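Local coordinates for uncharacterized protein (Thermus thermophilus HB8, PDB 6SCE), which is a CRISPR defence DNA nuclease of type III systems that is activated by cyclic oligoadenylate, at residues A[190-195]-A[229-234]; A[562-567]-A[587-592]; A[293-298]-A[316-321]. All blocks are in the same frame, centred on the assembly; numbering follows the deposited sequence. Where two conformers were deposited one is given.

Contact 1 of 3, residues A[190-195]-A[229-234]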
loop_
_atom_site.group_PDB
_atom_site.type_symbol
_atom_site.label_atom_id
_atom_site.label_comp_id
_atom_site.label_asym_id
_atom_site.label_seq_id
_atom_site.Cartn_x
_atom_site.Cartn_y
_atom_site.Cartn_z
ATOM N N TRP A 190 6.190 5.576 15.169
ATOM C CA TRP A 190 6.862 6.861 14.948
ATOM C C TRP A 190 5.835 7.886 15.465
ATOM O O TRP A 190 4.744 8.011 14.935
ATOM C CB TRP A 190 7.161 7.034 13.481
ATOM C CG TRP A 190 7.926 8.267 13.072
ATOM C CD1 TRP A 190 7.587 9.133 12.081
ATOM C CD2 TRP A 190 9.150 8.759 13.629
ATOM N NE1 TRP A 190 8.521 10.145 11.974
ATOM C CE2 TRP A 190 9.490 9.940 12.921
ATOM C CE3 TRP A 190 9.983 8.326 14.657
ATOM C CZ2 TRP A 190 10.630 10.687 13.207
ATOM C CZ3 TRP A 190 11.131 9.073 14.952
ATOM C CH2 TRP A 190 11.448 10.229 14.216
ATOM N N TYR A 191 6.188 8.525 16.562
ATOM C CA TYR A 191 5.240 9.301 17.363
ATOM C C TYR A 191 5.609 10.779 17.293
ATOM O O TYR A 191 6.722 11.176 17.602
ATOM C CB TYR A 191 5.272 8.784 18.783
ATOM C CG TYR A 191 4.304 9.422 19.751
ATOM C CD1 TYR A 191 4.656 10.564 20.469
ATOM C CD2 TYR A 191 3.066 8.866 19.988
ATOM C CE1 TYR A 191 3.783 11.141 21.391
ATOM C CE2 TYR A 191 2.185 9.454 20.896
ATOM C CZ TYR A 191 2.569 10.569 21.606
ATOM O OH TYR A 191 1.676 11.117 22.498
ATOM N N TRP A 192 4.635 11.577 16.882
ATOM C CA TRP A 192 4.814 13.012 16.578
ATOM C C TRP A 192 4.966 13.781 17.880
ATOM O O TRP A 192 4.164 13.627 18.792
ATOM C CB TRP A 192 3.583 13.465 15.806
ATOM C CG TRP A 192 3.319 14.936 15.521
ATOM C CD1 TRP A 192 3.000 15.900 16.427
ATOM C CD2 TRP A 192 3.243 15.558 14.228
ATOM N NE1 TRP A 192 2.758 17.091 15.779
ATOM C CE2 TRP A 192 2.892 16.907 14.430
ATOM C CE3 TRP A 192 3.419 15.106 12.926
ATOM C CZ2 TRP A 192 2.728 17.819 13.361
ATOM C CZ3 TRP A 192 3.268 15.996 11.876
ATOM C CH2 TRP A 192 2.921 17.350 12.106
ATOM N N VAL A 193 6.018 14.580 17.958
ATOM C CA VAL A 193 6.256 15.439 19.118
ATOM C C VAL A 193 6.621 16.819 18.590
ATOM O O VAL A 193 7.275 16.973 17.547
ATOM C CB VAL A 193 7.367 14.899 20.052
ATOM C CG1 VAL A 193 6.888 13.641 20.750
ATOM C CG2 VAL A 193 8.659 14.653 19.300
ATOM N N ARG A 194 6.153 17.835 19.287
ATOM C CA ARG A 194 6.500 19.211 18.942
ATOM C C ARG A 194 6.903 19.825 20.272
ATOM O O ARG A 194 6.102 20.516 20.898
ATOM C CB ARG A 194 5.306 19.939 18.332
ATOM C CG ARG A 194 4.987 19.577 16.902
ATOM C CD ARG A 194 6.193 19.784 15.993
ATOM N NE ARG A 194 5.918 19.593 14.570
ATOM C CZ ARG A 194 6.029 18.437 13.901
ATOM N NH1 ARG A 194 5.761 18.428 12.599
ATOM N NH2 ARG A 194 6.384 17.286 14.503
ATOM N N PRO A 195 8.126 19.506 20.740
ATOM C CA PRO A 195 8.544 19.909 22.089
ATOM C C PRO A 195 8.935 21.401 22.221
ATOM O O PRO A 195 8.963 21.916 23.333
ATOM C CB PRO A 195 9.734 18.983 22.373
ATOM C CG PRO A 195 10.313 18.683 21.028
ATOM C CD PRO A 195 9.181 18.759 20.029
ATOM N N PRO A 229 -0.590 12.900 17.739
ATOM C CA PRO A 229 -1.551 13.528 18.669
ATOM C C PRO A 229 -1.863 14.907 18.147
ATOM O O PRO A 229 -0.947 15.702 17.894
ATOM C CB PRO A 229 -0.802 13.568 19.999
ATOM C CG PRO A 229 0.321 12.586 19.841
ATOM C CD PRO A 229 0.706 12.697 18.396
ATOM N N TYR A 230 -3.141 15.163 17.894
ATOM C CA TYR A 230 -3.520 16.393 17.250
ATOM C C TYR A 230 -3.325 17.591 18.191
ATOM O O TYR A 230 -3.290 17.443 19.417
ATOM C CB TYR A 230 -4.922 16.314 16.642
ATOM C CG TYR A 230 -6.072 16.075 17.590
ATOM C CD1 TYR A 230 -6.571 17.100 18.377
ATOM C CD2 TYR A 230 -6.703 14.828 17.661
ATOM C CE1 TYR A 230 -7.646 16.883 19.226
ATOM C CE2 TYR A 230 -7.786 14.612 18.497
ATOM C CZ TYR A 230 -8.256 15.643 19.281
ATOM O OH TYR A 230 -9.326 15.433 20.128
ATOM N N HIS A 231 -3.169 18.750 17.584
ATOM C CA HIS A 231 -2.809 19.994 18.284
ATOM C C HIS A 231 -4.059 20.665 18.882
ATOM O O HIS A 231 -4.564 21.656 18.354
ATOM C CB HIS A 231 -2.140 20.935 17.302
ATOM C CG HIS A 231 -0.735 20.538 16.946
ATOM N ND1 HIS A 231 0.079 21.324 16.160
ATOM C CD2 HIS A 231 -0.000 19.438 17.268
ATOM C CE1 HIS A 231 1.258 20.736 16.022
ATOM N NE2 HIS A 231 1.238 19.592 16.684
ATOM N N LYS A 232 -4.488 20.116 19.998
ATOM C CA LYS A 232 -5.693 20.545 20.673
ATOM C C LYS A 232 -5.576 22.002 21.114
ATOM O O LYS A 232 -6.567 22.725 21.048
ATOM C CB LYS A 232 -6.001 19.656 21.866
ATOM C CG LYS A 232 -7.441 19.816 22.327
ATOM C CD LYS A 232 -7.745 18.930 23.506
ATOM C CE LYS A 232 -8.117 17.534 23.062
ATOM N NZ LYS A 232 -8.474 16.714 24.246
ATOM N N ALA A 233 -4.378 22.436 21.520
ATOM C CA ALA A 233 -4.183 23.826 21.903
ATOM C C ALA A 233 -4.454 24.766 20.720
ATOM O O ALA A 233 -5.052 25.829 20.886
ATOM C CB ALA A 233 -2.801 24.060 22.471
ATOM N N HIS A 234 -4.066 24.377 19.512
ATOM C CA HIS A 234 -4.442 25.164 18.361
ATOM C C HIS A 234 -5.965 25.219 18.149
ATOM O O HIS A 234 -6.510 26.282 17.827
ATOM C CB HIS A 234 -3.799 24.674 17.070
ATOM C CG HIS A 234 -4.143 25.520 15.893
ATOM N ND1 HIS A 234 -3.587 26.763 15.692
ATOM C CD2 HIS A 234 -4.986 25.310 14.855
ATOM C CE1 HIS A 234 -4.062 27.275 14.575
ATOM N NE2 HIS A 234 -4.913 26.411 14.047
#
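W192 stands at the carboxyl end of strand 187-192, with CG anti to the backbone N, and presents its indole edge to H231. The two rings meet rim to rim, their planes 61° apart. W192 NE1 donates a hydrogen bond to H231 NE2 (3.1 Å, 154° at the hydrogen); the histidine nitrogen lies near the indole plane, whereas the tryptophan nitrogen sits 27° out of the imidazole plane. P229, the last residue of strand 225-229, fits between two aromatic side chains: P229 CD lies over one face of the Y191 ring, toward its rim, and 3.9 Å from W192 CB, while P229 CG comes to 3.3 Å from Y191 OH. R194, two residues beyond W192, completes the grouping. Its CG, anti to the carbonyl carbon, lies 3.8 Å from H231 NE2; the bend at chi2 then turns the chain back until NH2 hangs 3.5 Å above the indole plane of W192, over its centre. R194 NH2 also bonds V193 O at 3.2 Å, from above the carbonyl plane. Strands 187-192 and 225-229 are adjacent and parallel, joined through helix 206-220 in a beta-alpha-beta crossover, and the contact lies at their carboxyl ends; F212 of that helix meets W192 edge to face.

H231 occupies the N-cap position before helix 232-236, and its ND1 is hydrogen-bonded to K202 O. With ND1 facing a carbonyl and NE2 accepting from the indole, the imidazole is probably neutral with its proton on ND1, a state the nearby positive charge of R194 would also favour; both nitrogens and the ring are thereby fixed.

Contact 2 of 3, residues A[562-567]-A[587-592]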
loop_
_atom_site.group_PDB
_atom_site.type_symbol
_atom_site.label_atom_id
_atom_site.label_comp_id
_atom_site.label_asym_id
_atom_site.label_seq_id
_atom_site.Cartn_x
_atom_site.Cartn_y
_atom_site.Cartn_z
ATOM N N GLU A 562 9.874 24.242 -11.505
ATOM C CA GLU A 562 9.732 24.843 -10.186
ATOM C C GLU A 562 8.418 24.421 -9.494
ATOM O O GLU A 562 8.397 24.155 -8.289
ATOM C CB GLU A 562 9.798 26.370 -10.323
ATOM C CG GLU A 562 10.254 27.111 -9.076
ATOM C CD GLU A 562 10.385 28.614 -9.307
ATOM O OE1 GLU A 562 9.498 29.199 -9.966
ATOM O OE2 GLU A 562 11.370 29.216 -8.827
ATOM N N GLY A 563 7.326 24.385 -10.249
ATOM C CA GLY A 563 6.040 23.947 -9.709
ATOM C C GLY A 563 6.086 22.470 -9.340
ATOM O O GLY A 563 5.501 22.051 -8.331
ATOM N N LEU A 564 6.800 21.698 -10.155
ATOM C CA LEU A 564 6.952 20.260 -9.957
ATOM C C LEU A 564 7.829 19.949 -8.745
ATOM O O LEU A 564 7.501 19.054 -7.962
ATOM C CB LEU A 564 7.542 19.607 -11.208
ATOM C CG LEU A 564 6.767 19.819 -12.507
ATOM C CD1 LEU A 564 7.495 19.157 -13.665
ATOM C CD2 LEU A 564 5.336 19.315 -12.392
ATOM N N ARG A 565 8.932 20.682 -8.576
ATOM C CA ARG A 565 9.782 20.511 -7.383
ATOM C C ARG A 565 8.999 20.737 -6.093
ATOM O O ARG A 565 9.155 19.983 -5.134
ATOM C CB ARG A 565 10.995 21.447 -7.416
ATOM C CG ARG A 565 12.055 21.053 -8.433
ATOM C CD ARG A 565 13.207 22.049 -8.467
ATOM N NE ARG A 565 13.827 22.123 -9.795
ATOM C CZ ARG A 565 14.669 21.222 -10.307
ATOM N NH1 ARG A 565 15.013 20.138 -9.625
ATOM N NH2 ARG A 565 15.164 21.404 -11.528
ATOM N N GLU A 566 8.168 21.782 -6.080
ATOM C CA GLU A 566 7.383 22.141 -4.898
ATOM C C GLU A 566 6.296 21.103 -4.612
ATOM O O GLU A 566 5.913 20.885 -3.450
ATOM C CB GLU A 566 6.722 23.513 -5.084
ATOM C CG GLU A 566 6.049 24.063 -3.830
ATOM N N ARG A 567 5.789 20.480 -5.671
ATOM C CA ARG A 567 4.701 19.528 -5.538
ATOM C C ARG A 567 5.168 18.100 -5.220
ATOM O O ARG A 567 4.413 17.323 -4.635
ATOM C CB ARG A 567 3.844 19.556 -6.801
ATOM C CG ARG A 567 2.854 20.708 -6.819
ATOM C CD ARG A 567 1.618 20.390 -5.989
ATOM N NE ARG A 567 0.890 19.255 -6.555
ATOM C CZ ARG A 567 -0.082 18.580 -5.948
ATOM N NH1 ARG A 567 -0.474 18.901 -4.723
ATOM N NH2 ARG A 567 -0.662 17.567 -6.577
HETATM N N MSE A 587 5.053 13.817 -13.803
HETATM C CA MSE A 587 5.281 15.231 -13.529
HETATM C C MSE A 587 5.720 15.835 -14.837
HETATM O O MSE A 587 6.778 15.476 -15.352
HETATM C CB MSE A 587 6.371 15.382 -12.467
HETATM C CG MSE A 587 6.229 14.411 -11.299
HETATM SE SE MSE A 587 4.744 15.020 -10.168
HETATM C CE MSE A 587 5.649 16.491 -9.240
ATOM N N VAL A 588 4.899 16.719 -15.404
ATOM C CA VAL A 588 5.169 17.295 -16.739
ATOM C C VAL A 588 5.286 18.815 -16.667
ATOM O O VAL A 588 4.360 19.513 -16.196
ATOM C CB VAL A 588 4.057 16.972 -17.769
ATOM C CG1 VAL A 588 4.439 17.488 -19.171
ATOM C CG2 VAL A 588 3.784 15.477 -17.819
ATOM N N ALA A 589 6.418 19.323 -17.143
ATOM C CA ALA A 589 6.651 20.766 -17.242
ATOM C C ALA A 589 6.612 21.221 -18.699
ATOM O O ALA A 589 7.105 20.533 -19.585
ATOM C CB ALA A 589 7.994 21.130 -16.630
ATOM N N ARG A 590 6.021 22.383 -18.946
ATOM C CA ARG A 590 6.146 23.028 -20.256
ATOM C C ARG A 590 7.626 23.233 -20.572
ATOM O O ARG A 590 8.105 22.814 -21.632
ATOM C CB ARG A 590 5.414 24.370 -20.268
ATOM C CG ARG A 590 5.286 24.980 -21.651
ATOM C CD ARG A 590 4.963 26.466 -21.587
ATOM N NE ARG A 590 5.459 27.144 -22.782
ATOM C CZ ARG A 590 6.679 27.663 -22.927
ATOM N NH1 ARG A 590 6.998 28.252 -24.075
ATOM N NH2 ARG A 590 7.578 27.608 -21.949
ATOM N N ARG A 591 8.340 23.839 -19.620
ATOM C CA ARG A 591 9.773 24.115 -19.759
ATOM C C ARG A 591 10.582 23.653 -18.539
ATOM O O ARG A 591 10.376 24.135 -17.425
ATOM C CB ARG A 591 9.989 25.624 -19.971
ATOM C CG ARG A 591 11.370 26.020 -20.502
ATOM C CD ARG A 591 11.648 25.581 -21.940
ATOM N NE ARG A 591 10.571 25.923 -22.880
ATOM C CZ ARG A 591 10.730 26.185 -24.182
ATOM N NH1 ARG A 591 11.932 26.160 -24.761
ATOM N NH2 ARG A 591 9.661 26.475 -24.918
ATOM N N TRP A 592 11.517 22.734 -18.757
ATOM C CA TRP A 592 12.473 22.365 -17.718
ATOM C C TRP A 592 13.734 23.217 -17.844
ATOM O O TRP A 592 14.281 23.352 -18.935
ATOM C CB TRP A 592 12.854 20.880 -17.796
ATOM C CG TRP A 592 13.510 20.425 -16.519
ATOM C CD1 TRP A 592 14.827 20.569 -16.170
ATOM C CD2 TRP A 592 12.869 19.796 -15.404
ATOM N NE1 TRP A 592 15.044 20.058 -14.913
ATOM C CE2 TRP A 592 13.858 19.580 -14.418
ATOM C CE3 TRP A 592 11.557 19.394 -15.142
ATOM C CZ2 TRP A 592 13.572 18.978 -13.191
ATOM C CZ3 TRP A 592 11.277 18.794 -13.927
ATOM C CH2 TRP A 592 12.279 18.595 -12.966
#
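No hydrogen bond joins helix 562-567 to segment 587-592; apolar contact does most of the work, with L564 at its centre. This leucine points from the helix into the sheet, and its CD1 touches A589 CB at 3.6 Å and, at the ring edge, W592 CZ3 at 3.8 Å. Its other methyl, CD2, rests 4.1 Å from M587 CB. M587, modelled as selenomethionine, bends at chi2 and chi3 so that its terminal CE turns toward the helix, 3.4 Å from L564 O.

The polar part is a meeting of R565 with W592. The arginine chain runs extended from CG to NE, and the indole rim lies over one face of the guanidinium, with R565 NH2 3.3 Å from W592 CZ2 and the two planes 63° apart. R565 NH2 also forms a salt bridge with D561, and both it and W592 NE1 bond A595 O, which ties the two groups to one acceptor. An alanine in place of W592 removes the ring that both L564 CD1 and the R565 guanidinium touch, and would probably loosen the packing there and the hold on A595 O.

Helix and strand axes run at 157°, 8.5 Å apart, as the second half of the beta-alpha-beta crossover 551-558, 561-579, 584-592. L564 also touches E556 and K558 on the first strand, whose Glu-X-Lys pattern is consistent with a restriction-endonuclease-like nuclease core.

Contact 3 of 3, residues A[293-298]-A[316-321]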
loop_
_atom_site.group_PDB
_atom_site.type_symbol
_atom_site.label_atom_id
_atom_site.label_comp_id
_atom_site.label_asym_id
_atom_site.label_seq_id
_atom_site.Cartn_x
_atom_site.Cartn_y
_atom_site.Cartn_z
ATOM N N LEU A 293 -18.414 -16.583 -8.246
ATOM C CA LEU A 293 -18.127 -16.024 -6.940
ATOM C C LEU A 293 -16.704 -15.513 -6.897
ATOM O O LEU A 293 -15.807 -16.115 -7.494
ATOM C CB LEU A 293 -18.171 -17.109 -5.882
ATOM C CG LEU A 293 -19.453 -17.440 -5.167
ATOM C CD1 LEU A 293 -20.532 -17.771 -6.154
ATOM C CD2 LEU A 293 -19.190 -18.606 -4.239
ATOM N N LEU A 294 -16.510 -14.439 -6.152
ATOM C CA LEU A 294 -15.168 -13.955 -5.797
ATOM C C LEU A 294 -15.080 -13.893 -4.288
ATOM O O LEU A 294 -15.922 -13.272 -3.634
ATOM C CB LEU A 294 -14.901 -12.585 -6.382
ATOM C CG LEU A 294 -13.589 -11.885 -5.993
ATOM C CD1 LEU A 294 -12.391 -12.764 -6.347
ATOM C CD2 LEU A 294 -13.492 -10.532 -6.666
ATOM N N LEU A 295 -14.064 -14.541 -3.745
ATOM C CA LEU A 295 -13.733 -14.472 -2.335
ATOM C C LEU A 295 -12.431 -13.689 -2.184
ATOM O O LEU A 295 -11.469 -13.958 -2.885
ATOM C CB LEU A 295 -13.530 -15.859 -1.761
ATOM C CG LEU A 295 -14.487 -16.961 -2.184
ATOM C CD1 LEU A 295 -14.098 -18.248 -1.474
ATOM C CD2 LEU A 295 -15.900 -16.568 -1.903
ATOM N N ALA A 296 -12.423 -12.721 -1.279
ATOM C CA ALA A 296 -11.251 -11.890 -1.076
ATOM C C ALA A 296 -11.211 -11.295 0.317
ATOM O O ALA A 296 -12.269 -11.108 0.961
ATOM C CB ALA A 296 -11.222 -10.760 -2.105
ATOM N N LEU A 297 -9.989 -11.001 0.779
ATOM C CA LEU A 297 -9.774 -10.185 1.961
ATOM C C LEU A 297 -9.764 -8.725 1.492
ATOM O O LEU A 297 -9.667 -8.472 0.283
ATOM C CB LEU A 297 -8.472 -10.632 2.645
ATOM C CG LEU A 297 -8.736 -12.138 2.836
ATOM C CD1 LEU A 297 -7.717 -13.098 2.267
ATOM C CD2 LEU A 297 -9.203 -12.487 4.236
ATOM N N VAL A 298 -9.898 -7.775 2.424
ATOM C CA VAL A 298 -9.775 -6.366 2.112
ATOM C C VAL A 298 -8.639 -5.817 2.952
ATOM O O VAL A 298 -8.568 -6.035 4.165
ATOM C CB VAL A 298 -11.083 -5.582 2.345
ATOM C CG1 VAL A 298 -10.866 -4.094 2.082
ATOM C CG2 VAL A 298 -12.170 -6.102 1.423
ATOM N N GLU A 316 -21.551 -12.650 -7.149
ATOM C CA GLU A 316 -21.519 -12.516 -5.693
ATOM C C GLU A 316 -20.058 -12.424 -5.228
ATOM O O GLU A 316 -19.185 -13.122 -5.750
ATOM C CB GLU A 316 -22.183 -13.705 -4.983
ATOM C CG GLU A 316 -23.620 -13.970 -5.409
ATOM C CD GLU A 316 -24.415 -14.797 -4.422
ATOM O OE1 GLU A 316 -24.270 -14.632 -3.192
ATOM O OE2 GLU A 316 -25.227 -15.611 -4.886
ATOM N N VAL A 317 -19.821 -11.552 -4.264
ATOM C CA VAL A 317 -18.506 -11.362 -3.712
ATOM C C VAL A 317 -18.598 -11.503 -2.208
ATOM O O VAL A 317 -19.545 -11.035 -1.580
ATOM C CB VAL A 317 -17.874 -10.029 -4.160
ATOM C CG1 VAL A 317 -18.685 -8.833 -3.703
ATOM C CG2 VAL A 317 -16.448 -9.923 -3.638
ATOM N N TYR A 318 -17.623 -12.184 -1.639
ATOM C CA TYR A 318 -17.537 -12.355 -0.203
ATOM C C TYR A 318 -16.273 -11.674 0.251
ATOM O O TYR A 318 -15.215 -12.019 -0.254
ATOM C CB TYR A 318 -17.453 -13.826 0.151
ATOM C CG TYR A 318 -18.739 -14.598 -0.108
ATOM C CD1 TYR A 318 -19.072 -15.011 -1.384
ATOM C CD2 TYR A 318 -19.598 -14.934 0.943
ATOM C CE1 TYR A 318 -20.243 -15.727 -1.624
ATOM C CE2 TYR A 318 -20.770 -15.634 0.713
ATOM C CZ TYR A 318 -21.095 -16.030 -0.567
ATOM O OH TYR A 318 -22.258 -16.753 -0.811
ATOM N N LEU A 319 -16.408 -10.688 1.131
ATOM C CA LEU A 319 -15.324 -9.823 1.558
ATOM C C LEU A 319 -15.132 -9.939 3.059
ATOM O O LEU A 319 -16.074 -9.710 3.813
ATOM C CB LEU A 319 -15.611 -8.368 1.181
ATOM C CG LEU A 319 -15.805 -8.040 -0.287
ATOM C CD1 LEU A 319 -16.234 -6.606 -0.507
ATOM C CD2 LEU A 319 -14.514 -8.357 -1.050
ATOM N N LEU A 320 -13.930 -10.314 3.501
ATOM C CA LEU A 320 -13.607 -10.415 4.915
ATOM C C LEU A 320 -12.479 -9.505 5.281
ATOM O O LEU A 320 -11.494 -9.427 4.562
ATOM C CB LEU A 320 -13.207 -11.853 5.271
ATOM C CG LEU A 320 -14.243 -12.950 5.068
ATOM C CD1 LEU A 320 -13.691 -14.325 5.467
ATOM C CD2 LEU A 320 -15.493 -12.649 5.848
ATOM N N THR A 321 -12.594 -8.814 6.409
ATOM C CA THR A 321 -11.460 -8.078 6.939
ATOM C C THR A 321 -11.624 -7.809 8.435
ATOM O O THR A 321 -12.516 -8.354 9.081
ATOM C CB THR A 321 -11.146 -6.794 6.132
ATOM O OG1 THR A 321 -9.817 -6.354 6.460
ATOM C CG2 THR A 321 -12.159 -5.705 6.379
#
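Strands 293-297 and 316-321 are neighbours in the parallel core of a Rossmann-like sheet, as in CARF domains, joined through helix 303-312 in a beta-alpha-beta unit. Their backbones are zipped by alternating bonds: L294 N donates to E316 O, Y318 N to L294 O at 2.8 Å, A296 N to Y318 O and L320 N to A296 O.

Every residue here is buried, so the contrast is between tighter and looser packing. The face of L293, L295, L297, E316, Y318 and L320 is tightest round Y318. L295 and Y318 lie alongside one another, pointing the same way, and L295 CD2 reaches Y318 CD1 at 3.6 Å; L293 CG comes to the ring edge, 4.0 Å from Y318 CE1. The far end of the phenol is held by a hydrogen bond from its OH group to P286, and helix 354-370 packs against the same face. On the face of L294, A296, V317 and L319 the nearest side-chain contacts are somewhat longer: L294 CB is 4.1 Å from V317 CG2, and the short A296 leaves its CB 4.2 Å from L319 CD2. Helix 326-338 completes that side through L319 and V317.

Toward the carboxyl ends the ladder slackens. V298 N still bonds L320 O, but at 140° and from above the carbonyl plane. Here the strands come to the bound RNA, where T321 packs on an adenine base. The hydroxyl of T321 is anti to its own backbone N (chi1 -163°), which sends it across the strand pair: T321 OG1 donates to V298 O at 2.6 Å, within the carbonyl plane.

The three contacts belong to three different sheets and are met in the order 1, 3, 2 along the chain, each closing before the next opens. None touches another. The centres of contacts 1 and 2 lie 32 Å apart. The centres of contacts 1 and 3 lie 38 Å apart. The centres of contacts 2 and 3, on opposite sides of the chain's centre, lie 41 Å apart. Only contact 3 reaches the bound RNA, with a nearest atom about 4 Å away; the nearest atom of contact 1 is about 11 Å from the bound RNA, and that of contact 2 about 19 Å. If contact 2 indeed marks the nuclease core, an activating signal would have to travel between well-separated domains.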